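Minor structural protein 4 (Lactococcus phage Tuc2009, PDB 5E7T) is a structural component of the phage virion, probably an upper baseplate protein that helps build the host-attachment apparatus at the tail tip. Local coordinates at residues V6-D11 / I59-P64. Residues are numbered along the deposited sequence; the frame is centred on the assembly and turned at random.
Sequences VVIEHD and INVELP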
ATOM      1  N   VAL A   6      22.644  10.958 -31.149  1.00 55.29           N
ATOM      2  CA  VAL A   6      21.510  11.818 -30.803  1.00 53.64           C
ATOM      3  C   VAL A   6      21.682  12.264 -29.357  1.00 59.05           C
ATOM      4  O   VAL A   6      21.808  11.421 -28.470  1.00 59.30           O
ATOM      5  CB  VAL A   6      20.108  11.200 -31.081  1.00 54.44           C
ATOM      6  CG1 VAL A   6      18.998  12.112 -30.569  1.00 53.23           C
ATOM      7  CG2 VAL A   6      19.915  10.922 -32.562  1.00 54.24           C
ATOM      8  N   VAL A   7      21.698  13.580 -29.133  1.00 56.23           N
ATOM      9  CA  VAL A   7      21.846  14.193 -27.818  1.00 56.47           C
ATOM     10  C   VAL A   7      20.483  14.450 -27.174  1.00 63.47           C
ATOM     11  O   VAL A   7      19.620  15.079 -27.787  1.00 66.16           O
ATOM     12  CB  VAL A   7      22.662  15.501 -27.901  1.00 60.88           C
ATOM     13  CG1 VAL A   7      22.700  16.200 -26.552  1.00 60.62           C
ATOM     14  CG2 VAL A   7      24.076  15.232 -28.392  1.00 61.18           C
ATOM     15  N   ILE A   8      20.310  14.008 -25.922  1.00 58.23           N
ATOM     16  CA  ILE A   8      19.097  14.229 -25.144  1.00 56.21           C
ATOM     17  C   ILE A   8      19.485  14.940 -23.867  1.00 62.02           C
ATOM     18  O   ILE A   8      20.179  14.368 -23.018  1.00 62.16           O
ATOM     19  CB  ILE A   8      18.279  12.947 -24.875  1.00 57.04           C
ATOM     20  CG1 ILE A   8      17.777  12.339 -26.179  1.00 57.21           C
ATOM     21  CG2 ILE A   8      17.108  13.255 -23.946  1.00 56.33           C
ATOM     22  CD1 ILE A   8      17.408  10.935 -26.059  1.00 70.14           C
ATOM     23  N   GLU A   9      19.046  16.201 -23.758  1.00 58.46           N
ATOM     24  CA  GLU A   9      19.239  17.091 -22.626  1.00 57.44           C
ATOM     25  C   GLU A   9      18.063  16.926 -21.694  1.00 62.59           C
ATOM     26  O   GLU A   9      16.921  16.991 -22.147  1.00 64.52           O
ATOM     27  CB  GLU A   9      19.318  18.536 -23.117  1.00 59.22           C
ATOM     28  CG  GLU A   9      20.664  18.914 -23.704  1.00 65.13           C
ATOM     29  CD  GLU A   9      20.765  20.338 -24.209  1.00 82.10           C
ATOM     30  OE1 GLU A   9      19.960  21.202 -23.778  1.00 71.30           O
ATOM     31  OE2 GLU A   9      21.669  20.587 -25.040  1.00 70.96           O
ATOM     32  N   HIS A  10      18.322  16.717 -20.402  1.00 58.51           N
ATOM     33  CA  HIS A  10      17.265  16.493 -19.410  1.00 58.37           C
ATOM     34  C   HIS A  10      17.441  17.283 -18.096  1.00 63.30           C
ATOM     35  O   HIS A  10      18.415  18.024 -17.932  1.00 64.08           O
ATOM     36  CB  HIS A  10      17.150  14.994 -19.123  1.00 58.45           C
ATOM     37  CG  HIS A  10      18.410  14.432 -18.543  1.00 61.37           C
ATOM     38  ND1 HIS A  10      19.483  14.090 -19.341  1.00 62.93           N
ATOM     39  CD2 HIS A  10      18.746  14.236 -17.255  1.00 62.40           C
ATOM     40  CE1 HIS A  10      20.428  13.696 -18.514  1.00 62.14           C
ATOM     41  NE2 HIS A  10      20.033  13.781 -17.250  1.00 62.39           N
ATOM     42  N   ASP A  11      16.506  17.090 -17.153  1.00 58.97           N
ATOM     43  CA  ASP A  11      16.498  17.772 -15.860  1.00 58.42           C
ATOM     44  C   ASP A  11      17.015  16.949 -14.672  1.00 63.70           C
ATOM     45  O   ASP A  11      16.968  17.458 -13.554  1.00 65.58           O
ATOM     46  CB  ASP A  11      15.091  18.304 -15.555  1.00 59.98           C
ATOM     47  CG  ASP A  11      13.994  17.265 -15.440  1.00 69.34           C
ATOM     48  OD1 ASP A  11      14.249  16.086 -15.777  1.00 71.65           O
ATOM     49  OD2 ASP A  11      12.861  17.641 -15.056  1.00 71.68           O
ATOM     50  N   ILE A  59      22.567  13.267 -22.166  1.00 55.69           N
ATOM     51  CA  ILE A  59      22.672  11.840 -22.567  1.00 54.39           C
ATOM     52  C   ILE A  59      23.095  11.850 -24.029  1.00 59.23           C
ATOM     53  O   ILE A  59      22.547  12.621 -24.811  1.00 59.96           O
ATOM     54  CB  ILE A  59      21.305  11.073 -22.433  1.00 55.99           C
ATOM     55  CG1 ILE A  59      20.648  11.259 -21.043  1.00 55.07           C
ATOM     56  CG2 ILE A  59      21.446   9.580 -22.804  1.00 56.02           C
ATOM     57  CD1 ILE A  59      19.269  10.631 -20.879  1.00 58.67           C
ATOM     58  N   ASN A  60      24.047  11.004 -24.408  1.00 56.06           N
ATOM     59  CA  ASN A  60      24.455  10.901 -25.800  1.00 55.85           C
ATOM     60  C   ASN A  60      24.106   9.491 -26.206  1.00 63.68           C
ATOM     61  O   ASN A  60      24.674   8.521 -25.667  1.00 65.59           O
ATOM     62  CB  ASN A  60      25.931  11.203 -25.986  1.00 50.09           C
ATOM     63  CG  ASN A  60      26.443  10.812 -27.340  1.00 65.76           C
ATOM     64  OD1 ASN A  60      26.766   9.654 -27.601  1.00 67.42           O
ATOM     65  ND2 ASN A  60      26.529  11.762 -28.234  1.00 59.12           N
ATOM     66  N   VAL A  61      23.138   9.379 -27.134  1.00 58.95           N
ATOM     67  CA  VAL A  61      22.639   8.107 -27.629  1.00 57.20           C
ATOM     68  C   VAL A  61      23.373   7.761 -28.919  1.00 62.49           C
ATOM     69  O   VAL A  61      23.097   8.353 -29.959  1.00 63.31           O
ATOM     70  CB  VAL A  61      21.104   8.152 -27.803  1.00 59.20           C
ATOM     71  CG1 VAL A  61      20.555   6.776 -28.148  1.00 59.33           C
ATOM     72  CG2 VAL A  61      20.417   8.711 -26.562  1.00 57.59           C
ATOM     73  N   GLU A  62      24.353   6.853 -28.836  1.00 59.72           N
ATOM     74  CA  GLU A  62      25.120   6.410 -30.001  1.00 60.27           C
ATOM     75  C   GLU A  62      24.475   5.196 -30.609  1.00 67.78           C
ATOM     76  O   GLU A  62      24.388   4.123 -29.981  1.00 67.50           O
ATOM     77  CB  GLU A  62      26.579   6.110 -29.662  1.00 61.57           C
ATOM     78  CG  GLU A  62      27.391   5.715 -30.881  1.00 72.11           C
ATOM     79  CD  GLU A  62      28.880   5.586 -30.652  1.00 99.06           C
ATOM     80  OE1 GLU A  62      29.549   6.626 -30.457  1.00109.77           O
ATOM     81  OE2 GLU A  62      29.385   4.443 -30.707  1.00 87.94           O
ATOM     82  N   LEU A  63      24.050   5.369 -31.858  1.00 66.42           N
ATOM     83  CA  LEU A  63      23.413   4.339 -32.669  1.00 67.01           C
ATOM     84  C   LEU A  63      24.330   3.951 -33.827  1.00 76.80           C
ATOM     85  O   LEU A  63      25.121   4.789 -34.279  1.00 77.44           O
ATOM     86  CB  LEU A  63      22.096   4.888 -33.235  1.00 65.97           C
ATOM     87  CG  LEU A  63      21.017   5.175 -32.225  1.00 68.66           C
ATOM     88  CD1 LEU A  63      20.089   6.230 -32.744  1.00 68.52           C
ATOM     89  CD2 LEU A  63      20.301   3.876 -31.760  1.00 68.39           C
ATOM     90  N   PRO A  64      24.218   2.717 -34.370  1.00 77.05           N
ATOM     91  CA  PRO A  64      25.045   2.365 -35.535  1.00 78.81           C
ATOM     92  C   PRO A  64      24.813   3.339 -36.698  1.00 83.38           C
ATOM     93  O   PRO A  64      23.671   3.772 -36.930  1.00 81.83           O
ATOM     94  CB  PRO A  64      24.594   0.938 -35.868  1.00 81.10           C
ATOM     95  CG  PRO A  64      24.044   0.402 -34.576  1.00 84.42           C
ATOM     96  CD  PRO A  64      23.345   1.587 -33.979  1.00 78.89           C
TER
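The carbonyl oxygen of Ile59 takes two donors from strand 4-10: a nearly straight hydrogen bond from Ile8 N (2.9 Å, 175° at the hydrogen) and a weaker CA-H...O contact from Val7 CA (3.5 Å). Ile59 N returns a bond to Ile8 O at 2.8 Å. The same exchange is repeated two residues along, where Val6 N donates to Val61 O and Val61 N to Val6 O. Val6-Val61 and Ile8-Ile59 are thus the hydrogen-bonded pairs of an antiparallel ladder, and Val7-Asn60 is the non-hydrogen-bonded pair between them. On the face shared by Val6, Ile8, Ile59 and Val61, the methyl CD1 of Ile8 reaches diagonally to Val61 CG2 (3.8 Å). CG1 of Ile59, anti to its carbonyl carbon (chi1 -51°), meets the His10 ring obliquely, 3.5 Å from ND1, the two side chains crossing at about a right angle. Phe91 packs on Val6 and Ile8, and Ile93 on Ile59 and His10, both from strand 87-94, consistent with this face turning to the interior of the immunoglobulin-like domain. Strand 4-10 also bonds to strand 98-103, and strand 58-63 to strand 45-55, which makes both inner strands of the sheet. The four backbone bonds satisfy the inward-facing N-H and C=O groups of Val6, Ile8, Ile59 and Val61, while the apolar branches of these residues lie on one face, probably toward the domain core.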